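Local coordinates for protein leucyl-trna synthetase (Plasmodium falciparum, PDB 5FOD) that is the editing domain of a leucine-tRNA ligase, probably hydrolysing mischarged aminoacyl-tRNA, while the whole enzyme attaches leucine to its tRNA, at residues Gly93-Pro98 against Ile222-Ser227. The protein carries 1 engineered substitution. Sequence-based numbering, arbitrary orientation.
Sequences GSTLKP and IVPCVS
The pyrrolidine ring of Pro224 sets its CG-CD edge over one face of the Ser94-Thr95 peptide, at the oxygen end, the two planes steeply inclined: Pro224 CD comes to 3.2 Å from Ser94 O, and Pro224 CG reaches 4.0 Å from Thr95 CB. Pro224 has no N-H to offer this carbonyl, and packs a ring carbon against it. At the other end of Ser94 the contact is polar. Ser94 N donates to Ile222 O, two residues before Pro224, at 2.8 Å and nearly straight, 173° at the hydrogen, and Gly93 CA adds a CA-H...O contact to the same oxygen at 3.4 Å. Ile222 CG2, anti to its backbone N, lies alongside at 3.7 Å from Gly93 CA. Thr95 OG1, also anti to the backbone N (chi1 -168°), accepts from Lys97 N at 3.0 Å in an ST turn where the strand ends, while Ser94 OG bonds to Ser219 OG. The axes of strands 93-95 and 222-225 cross at 69°, coming within 4.5 Å, consistent with a single backbone bond between them; Gly93 and Thr95 bond to Ile11 and Thr9, and Val223 to Phe108. This bond thus bridges two distant parts of one curled mixed sheet, consistent with the barrel-like core of class Ia synthetase editing domains.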
loop_
_atom_site.group_PDB
_atom_site.type_symbol
_atom_site.label_atom_id
_atom_site.label_comp_id
_atom_site.label_asym_id
_atom_site.label_seq_id
_atom_site.Cartn_x
_atom_site.Cartn_y
_atom_site.Cartn_z
ATOM N N GLY A 93 3.049 0.211 0.161
ATOM C CA GLY A 93 2.593 -1.119 -0.183
ATOM C C GLY A 93 3.681 -2.124 0.062
ATOM O O GLY A 93 4.810 -1.866 -0.297
ATOM N N SER A 94 3.346 -3.246 0.690
ATOM C CA SER A 94 4.298 -4.296 0.995
ATOM C C SER A 94 4.165 -5.496 0.039
ATOM O O SER A 94 3.071 -6.014 -0.161
ATOM C CB SER A 94 4.079 -4.766 2.409
ATOM O OG SER A 94 5.110 -5.694 2.794
ATOM N N THR A 95 5.266 -5.954 -0.522
ATOM C CA THR A 95 5.208 -7.133 -1.395
ATOM C C THR A 95 6.448 -7.983 -1.249
ATOM O O THR A 95 7.524 -7.476 -0.918
ATOM C CB THR A 95 5.110 -6.746 -2.876
ATOM O OG1 THR A 95 4.785 -7.879 -3.671
ATOM C CG2 THR A 95 6.386 -6.177 -3.423
ATOM N N LEU A 96 6.265 -9.286 -1.504
ATOM C CA LEU A 96 7.375 -10.221 -1.540
ATOM C C LEU A 96 7.644 -10.609 -2.998
ATOM O O LEU A 96 8.492 -11.454 -3.276
ATOM C CB LEU A 96 7.054 -11.460 -0.701
ATOM C CG LEU A 96 6.865 -11.305 0.799
ATOM C CD1 LEU A 96 6.413 -12.640 1.394
ATOM C CD2 LEU A 96 8.175 -10.867 1.414
ATOM N N LYS A 97 6.892 -10.039 -3.945
ATOM C CA LYS A 97 7.128 -10.326 -5.366
ATOM C C LYS A 97 7.239 -8.970 -6.109
ATOM O O LYS A 97 6.390 -8.622 -6.902
ATOM C CB LYS A 97 5.970 -11.133 -5.952
ATOM C CG LYS A 97 5.561 -12.410 -5.224
ATOM C CD LYS A 97 4.517 -13.106 -6.096
ATOM C CE LYS A 97 3.694 -14.121 -5.341
ATOM N NZ LYS A 97 2.537 -14.562 -6.182
ATOM N N PRO A 98 8.271 -8.194 -5.814
ATOM C CA PRO A 98 8.409 -6.858 -6.414
ATOM C C PRO A 98 8.541 -6.916 -7.930
ATOM O O PRO A 98 8.122 -5.944 -8.618
ATOM C CB PRO A 98 9.719 -6.308 -5.811
ATOM C CG PRO A 98 10.482 -7.558 -5.398
ATOM C CD PRO A 98 9.403 -8.507 -4.928
ATOM N N ILE A 222 -0.824 -2.696 3.766
ATOM C CA ILE A 222 -1.225 -2.262 2.460
ATOM C C ILE A 222 -0.549 -3.146 1.425
ATOM O O ILE A 222 0.663 -3.373 1.475
ATOM C CB ILE A 222 -0.790 -0.805 2.279
ATOM C CG1 ILE A 222 -1.627 0.093 3.181
ATOM C CG2 ILE A 222 -0.896 -0.405 0.834
ATOM C CD1 ILE A 222 -0.971 1.388 3.537
ATOM N N VAL A 223 -1.311 -3.679 0.492
ATOM C CA VAL A 223 -0.782 -4.691 -0.414
ATOM C C VAL A 223 -1.115 -4.266 -1.842
ATOM O O VAL A 223 -2.279 -3.938 -2.138
ATOM C CB VAL A 223 -1.449 -6.082 -0.130
ATOM C CG1 VAL A 223 -1.134 -7.102 -1.213
ATOM C CG2 VAL A 223 -0.974 -6.641 1.210
ATOM N N PRO A 224 -0.107 -4.267 -2.726
ATOM C CA PRO A 224 -0.368 -4.096 -4.168
ATOM C C PRO A 224 -1.206 -5.238 -4.661
ATOM O O PRO A 224 -0.919 -6.379 -4.300
ATOM C CB PRO A 224 1.037 -4.201 -4.813
ATOM C CG PRO A 224 2.008 -4.376 -3.701
ATOM C CD PRO A 224 1.300 -4.580 -2.421
ATOM N N CYS A 225 -2.223 -4.995 -5.455
ATOM C CA CYS A 225 -2.984 -6.114 -6.028
ATOM C C CYS A 225 -2.407 -6.398 -7.391
ATOM O O CYS A 225 -2.442 -5.504 -8.238
ATOM C CB CYS A 225 -4.428 -5.713 -6.190
ATOM S SG CYS A 225 -5.456 -6.878 -7.136
ATOM N N VAL A 226 -1.914 -7.611 -7.630
ATOM C CA VAL A 226 -1.506 -8.061 -8.974
ATOM C C VAL A 226 -2.302 -9.352 -9.255
ATOM O O VAL A 226 -1.860 -10.485 -9.007
ATOM C CB VAL A 226 -0.009 -8.298 -9.134
ATOM C CG1 VAL A 226 0.299 -8.667 -10.602
ATOM C CG2 VAL A 226 0.835 -7.060 -8.709
ATOM N N SER A 227 -3.521 -9.166 -9.710
ATOM C CA SER A 227 -4.448 -10.308 -9.851
ATOM C C SER A 227 -4.045 -11.345 -10.938
ATOM O O SER A 227 -4.488 -12.494 -10.906
ATOM C CB SER A 227 -5.846 -9.779 -10.065
ATOM O OG SER A 227 -5.909 -9.073 -11.300
#